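Local atomic coordinates of GCN5-related N-acetyltransferase (Streptococcus suis, PDB entry 3G3S), a protein that probably transfers an acetyl group from acetyl-CoA to the amine of a substrate not yet identified, as a member of the GCN5-related N-acetyltransferase family. Residues 17-22 and 184-189; 143-148 and 176-181; 163-168 and 202-207; 216-221 and 235-240. All coordinates share one frame; numbering follows the deposited sequence. Where two conformers were deposited one is given.

Interaction 1 (17-22 and 184-189). With EDO (1,2-ethanediol), chain F.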
# COMPACT_ATOMS: atom_id res chain seq x y z
N PRO A 17 -9.48 -3.10 12.93
CA PRO A 17 -9.12 -4.15 12.01
C PRO A 17 -10.24 -4.67 11.06
O PRO A 17 -10.51 -5.87 11.02
CB PRO A 17 -8.62 -5.26 12.97
CG PRO A 17 -9.53 -5.17 14.12
CD PRO A 17 -9.79 -3.63 14.27
N GLU A 18 -10.89 -3.77 10.33
CA GLU A 18 -11.84 -4.15 9.31
C GLU A 18 -11.16 -3.94 7.96
O GLU A 18 -10.79 -2.83 7.61
CB GLU A 18 -13.11 -3.32 9.42
CG GLU A 18 -13.97 -3.73 10.59
CD GLU A 18 -14.71 -5.04 10.40
OE1 GLU A 18 -14.57 -5.69 9.35
OE2 GLU A 18 -15.52 -5.37 11.31
N THR A 19 -11.04 -5.01 7.17
CA THR A 19 -10.22 -4.93 5.96
C THR A 19 -10.74 -3.98 4.90
O THR A 19 -9.98 -3.50 4.10
CB THR A 19 -9.88 -6.32 5.35
OG1 THR A 19 -10.95 -6.80 4.55
CG2 THR A 19 -9.48 -7.34 6.47
N ILE A 20 -12.04 -3.70 4.89
CA ILE A 20 -12.61 -2.78 3.90
C ILE A 20 -12.13 -1.37 4.25
O ILE A 20 -11.97 -0.51 3.35
CB ILE A 20 -14.14 -2.88 3.87
CG1 ILE A 20 -14.57 -4.22 3.26
CG2 ILE A 20 -14.79 -1.66 3.09
CD1 ILE A 20 -15.98 -4.64 3.60
N ILE A 21 -11.94 -1.09 5.54
CA ILE A 21 -11.33 0.20 5.89
C ILE A 21 -9.91 0.20 5.32
O ILE A 21 -9.44 1.15 4.72
CB ILE A 21 -11.30 0.51 7.41
CG1 ILE A 21 -12.68 0.44 8.06
CG2 ILE A 21 -10.63 1.92 7.66
CD1 ILE A 21 -12.64 0.51 9.59
N TRP A 22 -9.19 -0.91 5.50
CA TRP A 22 -7.85 -1.00 4.91
C TRP A 22 -7.88 -0.80 3.39
O TRP A 22 -7.05 -0.08 2.82
CB TRP A 22 -7.18 -2.37 5.24
CG TRP A 22 -7.14 -2.70 6.68
CD1 TRP A 22 -7.32 -1.87 7.74
CD2 TRP A 22 -6.78 -3.98 7.24
NE1 TRP A 22 -7.17 -2.56 8.92
CE2 TRP A 22 -6.81 -3.85 8.63
CE3 TRP A 22 -6.48 -5.21 6.69
CZ2 TRP A 22 -6.54 -4.90 9.49
CZ3 TRP A 22 -6.21 -6.27 7.54
CH2 TRP A 22 -6.24 -6.10 8.93
N GLY A 184 -4.81 -9.47 1.29
CA GLY A 184 -5.90 -10.41 1.45
C GLY A 184 -7.18 -9.96 0.82
O GLY A 184 -7.17 -9.06 -0.00
N ILE A 185 -8.27 -10.63 1.21
CA ILE A 185 -9.63 -10.33 0.74
C ILE A 185 -10.63 -10.38 1.92
O ILE A 185 -10.34 -10.92 2.99
CB ILE A 185 -10.13 -11.28 -0.38
CG1 ILE A 185 -10.21 -12.73 0.14
CG2 ILE A 185 -9.26 -11.15 -1.63
CD1 ILE A 185 -10.99 -13.70 -0.75
N GLU A 186 -11.80 -9.81 1.68
CA GLU A 186 -12.91 -9.83 2.62
C GLU A 186 -13.93 -10.74 1.99
O GLU A 186 -14.39 -10.49 0.87
CB GLU A 186 -13.47 -8.43 2.82
CG GLU A 186 -14.48 -8.34 3.93
CD GLU A 186 -13.84 -8.44 5.30
OE1 GLU A 186 -13.33 -7.42 5.82
OE2 GLU A 186 -13.90 -9.54 5.86
N ILE A 187 -14.29 -11.82 2.69
CA ILE A 187 -15.13 -12.83 2.11
C ILE A 187 -16.62 -12.52 2.14
O ILE A 187 -17.14 -11.92 3.07
CB ILE A 187 -14.89 -14.22 2.81
CG1 ILE A 187 -13.50 -14.68 2.53
CG2 ILE A 187 -15.96 -15.26 2.35
CD1 ILE A 187 -13.18 -16.09 3.11
N GLU A 188 -17.25 -12.91 1.04
CA GLU A 188 -18.68 -12.85 0.84
C GLU A 188 -19.05 -14.27 0.51
O GLU A 188 -18.47 -14.83 -0.41
CB GLU A 188 -18.99 -11.99 -0.36
CG GLU A 188 -20.42 -12.04 -0.87
CD GLU A 188 -21.43 -11.32 0.01
OE1 GLU A 188 -21.07 -10.59 0.94
OE2 GLU A 188 -22.63 -11.49 -0.27
N VAL A 189 -20.02 -14.82 1.23
CA VAL A 189 -20.56 -16.13 0.94
C VAL A 189 -22.06 -15.99 0.74
O VAL A 189 -22.75 -15.29 1.52
CB VAL A 189 -20.28 -17.13 2.08
CG1 VAL A 189 -20.82 -18.48 1.71
CG2 VAL A 189 -18.79 -17.22 2.37
C1 EDO F . -18.87 -8.37 3.01
O1 EDO F . -19.84 -9.41 3.20
C2 EDO F . -18.31 -7.89 4.34
O2 EDO F . -18.46 -8.90 5.34
O HOH W 1 -14.22 -5.20 6.49
O HOH W 2 -12.58 -7.63 8.29
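T19 and E186 form the direct polar link between the start of helix 19-26 and strand 184-191. T19 OG1 donates to E186 OE1 at 2.8 Å, coming from above the carboxylate plane rather than within it. E186 CG lies anti to the backbone N (chi1 -171°), and a bend at chi2 of 73° places CD beside the threonine hydroxyl.

Water carries the rest of the polar contact. Two ordered waters sit between E18 OE1 and E186 OE1, which are themselves 4.1 Å apart. Water 2 lies 2.6 Å from E186 OE1 and 3.0 Å from E18 OE1, and takes the amide proton of T19 N. Water 1 touches the same two oxygens and accepts from I20 N at 3.1 Å. E18 is the N-cap residue, so these waters occupy the amide end of the helix. Acceptors around them outnumber their protons, and not every bond can be made at once.

The apolar part is small. I20 CD1 reaches E186 CG at 4.0 Å, the two side chains crossing at about a right angle. An ethanediol, probably from the crystallisation liquor, lies nearby with C2 3.9 Å from E186 CG.

The other carboxylate oxygen, E186 OE2, is bonded to S220 OG, so both ends of the group are fixed. The chemistry is that of a buried, hydrated carboxylate on the strand, with waters that the helix amides would tend to polarise. Some GNAT enzymes use a glutamate on the equivalent strand, acting through water, as general base; whether E186 does so is not established.

Interaction 2 (143-148 and 176-181)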
# COMPACT_ATOMS: atom_id res chain seq x y z
N SER A 143 -26.58 -13.31 -5.89
CA SER A 143 -25.15 -13.59 -6.10
C SER A 143 -24.30 -12.40 -6.51
O SER A 143 -23.08 -12.47 -6.54
CB SER A 143 -25.01 -14.68 -7.17
OG SER A 143 -25.66 -14.28 -8.36
N ARG A 144 -24.91 -11.26 -6.77
CA ARG A 144 -24.15 -10.18 -7.35
C ARG A 144 -23.02 -9.62 -6.52
O ARG A 144 -22.02 -9.22 -7.09
CB ARG A 144 -25.10 -9.07 -7.83
CG ARG A 144 -25.83 -8.33 -6.81
CD ARG A 144 -26.70 -7.28 -7.49
NE ARG A 144 -27.23 -6.32 -6.53
CZ ARG A 144 -27.90 -5.21 -6.86
NH1 ARG A 144 -28.16 -4.89 -8.13
NH2 ARG A 144 -28.33 -4.41 -5.88
N ASP A 145 -23.15 -9.62 -5.19
CA ASP A 145 -22.06 -9.14 -4.35
C ASP A 145 -20.82 -10.03 -4.37
O ASP A 145 -19.77 -9.65 -3.85
CB ASP A 145 -22.54 -8.98 -2.91
CG ASP A 145 -23.51 -7.83 -2.75
OD1 ASP A 145 -23.54 -6.95 -3.63
OD2 ASP A 145 -24.23 -7.83 -1.73
N LEU A 146 -20.92 -11.22 -4.96
CA LEU A 146 -19.74 -12.07 -5.10
C LEU A 146 -18.65 -11.39 -5.97
O LEU A 146 -17.45 -11.57 -5.75
CB LEU A 146 -20.13 -13.42 -5.69
CG LEU A 146 -20.98 -14.32 -4.79
CD1 LEU A 146 -21.35 -15.60 -5.52
CD2 LEU A 146 -20.26 -14.60 -3.47
N VAL A 147 -19.09 -10.60 -6.96
CA VAL A 147 -18.21 -9.91 -7.89
C VAL A 147 -18.54 -8.45 -8.18
O VAL A 147 -17.70 -7.75 -8.73
CB VAL A 147 -18.23 -10.62 -9.26
CG1 VAL A 147 -17.96 -12.10 -9.09
CG2 VAL A 147 -19.56 -10.41 -9.99
N GLY A 148 -19.74 -8.01 -7.80
CA GLY A 148 -20.25 -6.67 -8.16
C GLY A 148 -19.58 -5.44 -7.62
O GLY A 148 -19.87 -4.33 -8.07
N SER A 176 -16.68 -15.59 -2.41
CA SER A 176 -15.84 -14.72 -3.24
C SER A 176 -15.37 -13.48 -2.50
O SER A 176 -15.75 -13.23 -1.36
CB SER A 176 -16.60 -14.31 -4.52
OG SER A 176 -15.83 -13.51 -5.40
N SER A 177 -14.50 -12.73 -3.15
CA SER A 177 -13.95 -11.55 -2.56
C SER A 177 -14.93 -10.38 -2.72
O SER A 177 -15.14 -9.92 -3.82
CB SER A 177 -12.64 -11.20 -3.24
OG SER A 177 -12.80 -11.19 -4.64
N TYR A 178 -15.51 -9.94 -1.61
CA TYR A 178 -16.34 -8.72 -1.61
C TYR A 178 -15.45 -7.48 -1.84
O TYR A 178 -15.86 -6.43 -2.45
CB TYR A 178 -17.01 -8.60 -0.25
CG TYR A 178 -18.00 -7.44 -0.11
CD1 TYR A 178 -19.34 -7.60 -0.49
CD2 TYR A 178 -17.62 -6.23 0.43
CE1 TYR A 178 -20.26 -6.55 -0.35
CE2 TYR A 178 -18.54 -5.17 0.57
CZ TYR A 178 -19.85 -5.34 0.18
OH TYR A 178 -20.75 -4.29 0.33
N ALA A 179 -14.23 -7.60 -1.32
CA ALA A 179 -13.17 -6.63 -1.43
C ALA A 179 -11.82 -7.35 -1.28
O ALA A 179 -11.72 -8.52 -0.83
CB ALA A 179 -13.32 -5.55 -0.36
N SER A 180 -10.80 -6.61 -1.67
CA SER A 180 -9.39 -6.99 -1.66
C SER A 180 -8.56 -5.89 -1.05
O SER A 180 -8.85 -4.69 -1.26
CB SER A 180 -8.89 -7.16 -3.10
OG SER A 180 -9.68 -8.03 -3.83
N TYR A 181 -7.52 -6.27 -0.33
CA TYR A 181 -6.54 -5.30 0.16
C TYR A 181 -5.17 -5.89 -0.16
O TYR A 181 -5.09 -6.98 -0.70
CB TYR A 181 -6.74 -4.95 1.63
CG TYR A 181 -6.53 -6.08 2.59
CD1 TYR A 181 -7.50 -7.05 2.77
CD2 TYR A 181 -5.35 -6.18 3.34
CE1 TYR A 181 -7.30 -8.12 3.65
CE2 TYR A 181 -5.16 -7.23 4.23
CZ TYR A 181 -6.15 -8.19 4.38
OH TYR A 181 -5.96 -9.24 5.26
O HOH W 3 -17.63 -8.13 -5.07
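S176 presses its short side chain onto L146, at the point where the loop 143-148 comes down on strand 170-181. Its CB packs 3.8 Å from L146 CD2 and equally close to L146 CB. Beyond it, OG is anti to the backbone N (chi1 -178°) and donates to L146 O at 2.6 Å, the donor tilted 31° from the carbonyl plane. L161 O is a second hydrogen-bond partner of OG, so one proton may be shared between two carbonyls.

Further along the strand, Y178 sends its ring past the loop, with CD1 4.0 Å from D145 O and CE1 4.2 Å from D145 CB. The phenol end of Y178 is held by S51 OG. A water joins the two backbones: it donates to D145 O at 2.9 Å and more weakly to S177 O.

The chain turns a corner at Y178, and Y178 and A179 both make backbone bonds with E186, consistent with a beta bulge in the hairpin of strands 170-181 and 184-191. L146 and V147 also pack on C137 of helix 131-139. The loop from there to helix 153-159 probably matches that between the GNAT fold's first two helices, which commonly borders the acceptor-substrate site.

Interaction 3 (163-168 and 202-207)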
# COMPACT_ATOMS: atom_id res chain seq x y z
N CYS A 163 -15.04 -18.47 -5.96
CA CYS A 163 -15.49 -19.72 -6.53
C CYS A 163 -16.99 -19.95 -6.26
O CYS A 163 -17.58 -19.42 -5.31
CB CYS A 163 -14.64 -20.88 -6.03
SG CYS A 163 -14.88 -21.25 -4.40
N VAL A 164 -17.59 -20.74 -7.14
CA VAL A 164 -19.00 -21.03 -7.16
C VAL A 164 -19.29 -22.51 -7.27
O VAL A 164 -18.45 -23.27 -7.73
CB VAL A 164 -19.68 -20.31 -8.35
CG1 VAL A 164 -19.61 -18.84 -8.14
CG2 VAL A 164 -19.03 -20.68 -9.66
N ILE A 165 -20.47 -22.88 -6.82
CA ILE A 165 -20.96 -24.25 -6.90
C ILE A 165 -22.11 -24.23 -7.92
O ILE A 165 -22.98 -23.35 -7.88
CB ILE A 165 -21.39 -24.79 -5.53
CG1 ILE A 165 -20.16 -25.19 -4.72
CG2 ILE A 165 -22.31 -26.01 -5.69
CD1 ILE A 165 -20.44 -25.43 -3.24
N LEU A 166 -22.07 -25.16 -8.87
CA LEU A 166 -23.10 -25.27 -9.87
C LEU A 166 -23.92 -26.54 -9.67
O LEU A 166 -23.41 -27.55 -9.20
CB LEU A 166 -22.50 -25.30 -11.27
CG LEU A 166 -22.01 -24.05 -12.01
CD1 LEU A 166 -21.12 -23.22 -11.14
CD2 LEU A 166 -21.28 -24.51 -13.24
N HIS A 167 -25.19 -26.49 -10.04
CA HIS A 167 -26.03 -27.69 -9.98
C HIS A 167 -27.01 -27.59 -11.11
O HIS A 167 -27.64 -26.55 -11.27
CB HIS A 167 -26.74 -27.75 -8.66
CG HIS A 167 -27.49 -29.02 -8.46
ND1 HIS A 167 -28.87 -29.07 -8.40
CD2 HIS A 167 -27.06 -30.29 -8.29
CE1 HIS A 167 -29.24 -30.32 -8.19
NE2 HIS A 167 -28.17 -31.08 -8.12
N LYS A 168 -27.13 -28.63 -11.92
CA LYS A 168 -28.02 -28.60 -13.11
C LYS A 168 -27.71 -27.39 -13.99
O LYS A 168 -28.61 -26.78 -14.56
CB LYS A 168 -29.50 -28.56 -12.70
CG LYS A 168 -29.95 -29.68 -11.77
CD LYS A 168 -29.67 -31.05 -12.34
CE LYS A 168 -30.53 -32.13 -11.68
NZ LYS A 168 -31.99 -32.04 -12.09
N LYS A 202 -20.20 -23.71 3.17
CA LYS A 202 -19.06 -24.26 3.89
C LYS A 202 -18.03 -24.85 2.93
O LYS A 202 -16.83 -24.65 3.09
CB LYS A 202 -19.64 -25.30 4.84
CG LYS A 202 -18.75 -25.93 5.86
CD LYS A 202 -19.56 -26.95 6.71
CE LYS A 202 -19.98 -28.22 5.92
NZ LYS A 202 -21.06 -29.05 6.55
N ALA A 203 -18.50 -25.56 1.90
CA ALA A 203 -17.61 -26.13 0.91
C ALA A 203 -16.93 -25.06 0.06
O ALA A 203 -15.72 -25.15 -0.19
CB ALA A 203 -18.39 -27.13 0.01
N CYS A 204 -17.67 -24.07 -0.43
CA CYS A 204 -17.04 -23.04 -1.26
C CYS A 204 -16.20 -22.07 -0.41
O CYS A 204 -15.26 -21.50 -0.93
CB CYS A 204 -18.07 -22.29 -2.14
SG CYS A 204 -19.53 -21.66 -1.32
N ALA A 205 -16.58 -21.87 0.85
CA ALA A 205 -15.80 -21.04 1.76
C ALA A 205 -14.50 -21.75 2.03
O ALA A 205 -13.43 -21.15 1.93
CB ALA A 205 -16.54 -20.81 3.04
N ALA A 206 -14.58 -23.06 2.28
CA ALA A 206 -13.35 -23.82 2.54
C ALA A 206 -12.41 -23.72 1.36
O ALA A 206 -11.23 -23.45 1.53
CB ALA A 206 -13.67 -25.30 2.89
N GLN A 207 -12.93 -23.92 0.15
CA GLN A 207 -12.12 -23.84 -1.07
C GLN A 207 -11.48 -22.49 -1.26
O GLN A 207 -10.32 -22.38 -1.62
CB GLN A 207 -13.00 -24.15 -2.28
CG GLN A 207 -12.34 -24.12 -3.68
CD GLN A 207 -11.51 -25.35 -3.95
OE1 GLN A 207 -10.46 -25.54 -3.34
NE2 GLN A 207 -11.97 -26.18 -4.87
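C163 and I165, two residues apart on strand 162-167, press onto helix 200-214, the helix that in the GNAT fold follows the glycine-rich loop expected to hold the pyrophosphate of the coenzyme. Their CB atoms point at the helix, while that of V164 between them points away. The short axes pass 8.3 Å apart with their directions at 147°, so strand and helix run roughly antiparallel.

The side chains meet through apolar groups. C163 SG is set between its backbone N and carbonyl carbon (chi1 70°), and it meets one helical turn at two levels. It lies 4.0 Å from C204 CB, 3.5 Å from C204 O and 3.9 Å from Q207 CG, residues three apart on the same side of the helix. Q207 contributes the methylene part of its side chain here, CG standing anti to the backbone N. I165 makes the second point of contact through its terminal methyl, with CD1 4.2 Å from A203 CB.

Neighbouring elements fix these groups from outside. C204 also rests on S173 and A175 of strand 170-181, the hairpin partner of 162-167, and backbone bonds of C163 with A175 and of I165 with S173 hold the two strands in step. On the other flank, C163 touches L128 and I165 touches M126 of strand 125-128, while A206 and Q207 pack on helix 110-118. The helix thus lies on one face of the sheet over strands 125-128, 162-167 and 170-181. The methyl I165 CD1 also lies 4.1 Å from C204 CB.

Interaction 4 (216-221 and 235-240)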
# COMPACT_ATOMS: atom_id res chain seq x y z
N GLY A 216 -0.86 -16.89 -0.50
CA GLY A 216 -0.36 -15.99 0.54
C GLY A 216 -1.29 -14.85 0.94
O GLY A 216 -0.84 -13.89 1.56
N LEU A 217 -2.57 -14.96 0.61
CA LEU A 217 -3.55 -13.95 0.95
C LEU A 217 -4.27 -14.33 2.23
O LEU A 217 -4.49 -15.51 2.49
CB LEU A 217 -4.58 -13.84 -0.18
CG LEU A 217 -4.01 -13.51 -1.55
CD1 LEU A 217 -5.06 -13.61 -2.60
CD2 LEU A 217 -3.38 -12.14 -1.52
N TYR A 218 -4.59 -13.35 3.08
CA TYR A 218 -5.38 -13.63 4.27
C TYR A 218 -6.85 -13.56 3.90
O TYR A 218 -7.29 -12.54 3.33
CB TYR A 218 -5.11 -12.66 5.41
CG TYR A 218 -6.02 -12.92 6.57
CD1 TYR A 218 -5.86 -14.05 7.35
CD2 TYR A 218 -7.09 -12.07 6.88
CE1 TYR A 218 -6.71 -14.34 8.40
CE2 TYR A 218 -7.95 -12.35 7.95
CZ TYR A 218 -7.74 -13.51 8.71
OH TYR A 218 -8.55 -13.82 9.76
N PRO A 219 -7.61 -14.65 4.13
CA PRO A 219 -9.05 -14.65 3.87
C PRO A 219 -9.81 -14.15 5.10
O PRO A 219 -9.98 -14.85 6.08
CB PRO A 219 -9.35 -16.12 3.59
CG PRO A 219 -8.31 -16.86 4.38
CD PRO A 219 -7.14 -15.98 4.57
N SER A 220 -10.26 -12.90 5.04
CA SER A 220 -10.99 -12.32 6.18
C SER A 220 -12.47 -12.66 6.23
O SER A 220 -13.12 -12.73 5.17
CB SER A 220 -10.91 -10.78 6.13
OG SER A 220 -11.70 -10.20 7.13
N TRP A 221 -13.00 -12.79 7.43
CA TRP A 221 -14.44 -13.01 7.64
C TRP A 221 -15.00 -11.97 8.62
O TRP A 221 -14.46 -11.76 9.71
CB TRP A 221 -14.70 -14.39 8.20
CG TRP A 221 -16.11 -14.88 8.09
CD1 TRP A 221 -17.18 -14.48 8.84
CD2 TRP A 221 -16.58 -15.91 7.24
NE1 TRP A 221 -18.30 -15.19 8.49
CE2 TRP A 221 -17.97 -16.08 7.51
CE3 TRP A 221 -15.98 -16.71 6.26
CZ2 TRP A 221 -18.76 -16.99 6.82
CZ3 TRP A 221 -16.78 -17.64 5.58
CH2 TRP A 221 -18.15 -17.76 5.87
N LEU A 235 -15.13 -23.00 10.12
CA LEU A 235 -14.01 -22.85 9.19
C LEU A 235 -12.71 -22.48 9.86
O LEU A 235 -11.69 -22.39 9.21
CB LEU A 235 -14.35 -21.83 8.11
CG LEU A 235 -15.51 -22.23 7.18
CD1 LEU A 235 -15.96 -21.05 6.38
CD2 LEU A 235 -15.12 -23.39 6.26
N GLY A 236 -12.76 -22.18 11.16
CA GLY A 236 -11.55 -21.89 11.94
C GLY A 236 -11.45 -20.51 12.51
O GLY A 236 -10.53 -20.25 13.28
N TYR A 237 -12.35 -19.61 12.13
CA TYR A 237 -12.29 -18.25 12.66
C TYR A 237 -12.74 -18.22 14.11
O TYR A 237 -13.47 -19.11 14.58
CB TYR A 237 -13.15 -17.30 11.80
CG TYR A 237 -12.71 -17.20 10.36
CD1 TYR A 237 -11.76 -16.28 9.98
CD2 TYR A 237 -13.28 -17.99 9.37
CE1 TYR A 237 -11.33 -16.19 8.68
CE2 TYR A 237 -12.89 -17.88 8.06
CZ TYR A 237 -11.93 -16.95 7.70
OH TYR A 237 -11.48 -16.85 6.40
N GLU A 238 -12.28 -17.23 14.86
CA GLU A 238 -12.70 -17.04 16.23
C GLU A 238 -13.26 -15.65 16.36
O GLU A 238 -12.75 -14.69 15.77
CB GLU A 238 -11.55 -17.21 17.20
CG GLU A 238 -11.10 -18.65 17.30
CD GLU A 238 -9.96 -18.85 18.27
OE1 GLU A 238 -9.68 -17.92 19.06
OE2 GLU A 238 -9.36 -19.95 18.25
N LEU A 239 -14.32 -15.55 17.15
CA LEU A 239 -15.00 -14.29 17.40
C LEU A 239 -14.06 -13.29 18.05
O LEU A 239 -13.28 -13.65 18.95
CB LEU A 239 -16.18 -14.52 18.33
CG LEU A 239 -16.93 -13.29 18.85
CD1 LEU A 239 -17.73 -12.58 17.75
CD2 LEU A 239 -17.85 -13.70 20.00
N ASP A 240 -14.12 -12.04 17.57
CA ASP A 240 -13.41 -10.93 18.17
C ASP A 240 -14.46 -10.28 19.07
O ASP A 240 -14.43 -10.41 20.29
CB ASP A 240 -12.88 -9.97 17.09
CG ASP A 240 -12.24 -8.69 17.67
OD1 ASP A 240 -12.13 -8.57 18.91
OD2 ASP A 240 -11.82 -7.81 16.88
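P219 O takes a short hydrogen bond from Y237 OH, 2.5 Å long. The hydroxyl stands 47° above the carbonyl plane. The bond joins the two ends of a beta-alpha-beta crossover: helix 226-235 links strand 218-223 to strand 239-248, which runs parallel to it with strand 94-102 between them in the sheet.

The Y237 ring is fixed on more than its hydroxyl. W221 CB sits over its centre, 3.7 Å from the centroid and only 6° off the ring normal, a CH-pi contact. At the ring's edge and in its plane lies Y218 OH, 3.8 Å from CE1; that hydroxyl is bonded in turn to T106 OG1. The indole of W221 meets the same ring obliquely, with CE3 3.8 Å from Y237 CE2. W221 CG is anti to the backbone N (chi1 -163°), and NE1 is held by S228 OG of helix 226-235.

Between helix and tyrosine, G236 ends the helix in a Schellman motif with positive phi, and the chain then swings Y237 back toward strand 218-223. P219 and Y237 both also pack on I209 of helix 200-214, so the tyrosine is buried between the two helices and the sheet. Beside it, L235 CD1 meets the six-membered part of the indole crosswise, 3.6 Å from W221 CZ3.

From the N terminus, interaction 1 closes the longest loop, bringing helix 19-26 to strand 184-191 across 161 intervening residues. Interaction 2 is nested within it, folding the loop after helix 131-139 onto strand 170-181. Interaction 3 opens inside both and closes after both, at helix 200-214, so it crosses each of them. Interaction 4 follows in series, tying strand 218-223 to the chain just after helix 226-235. Strands 170-181, 184-191 and 218-223 are consecutive in the sheet, so interactions 1, 2 and 4 share a backbone network, and V189 CG2 packs 3.6 Å from W221 CH2. Interaction 3 joins interaction 4 through A205 and L235.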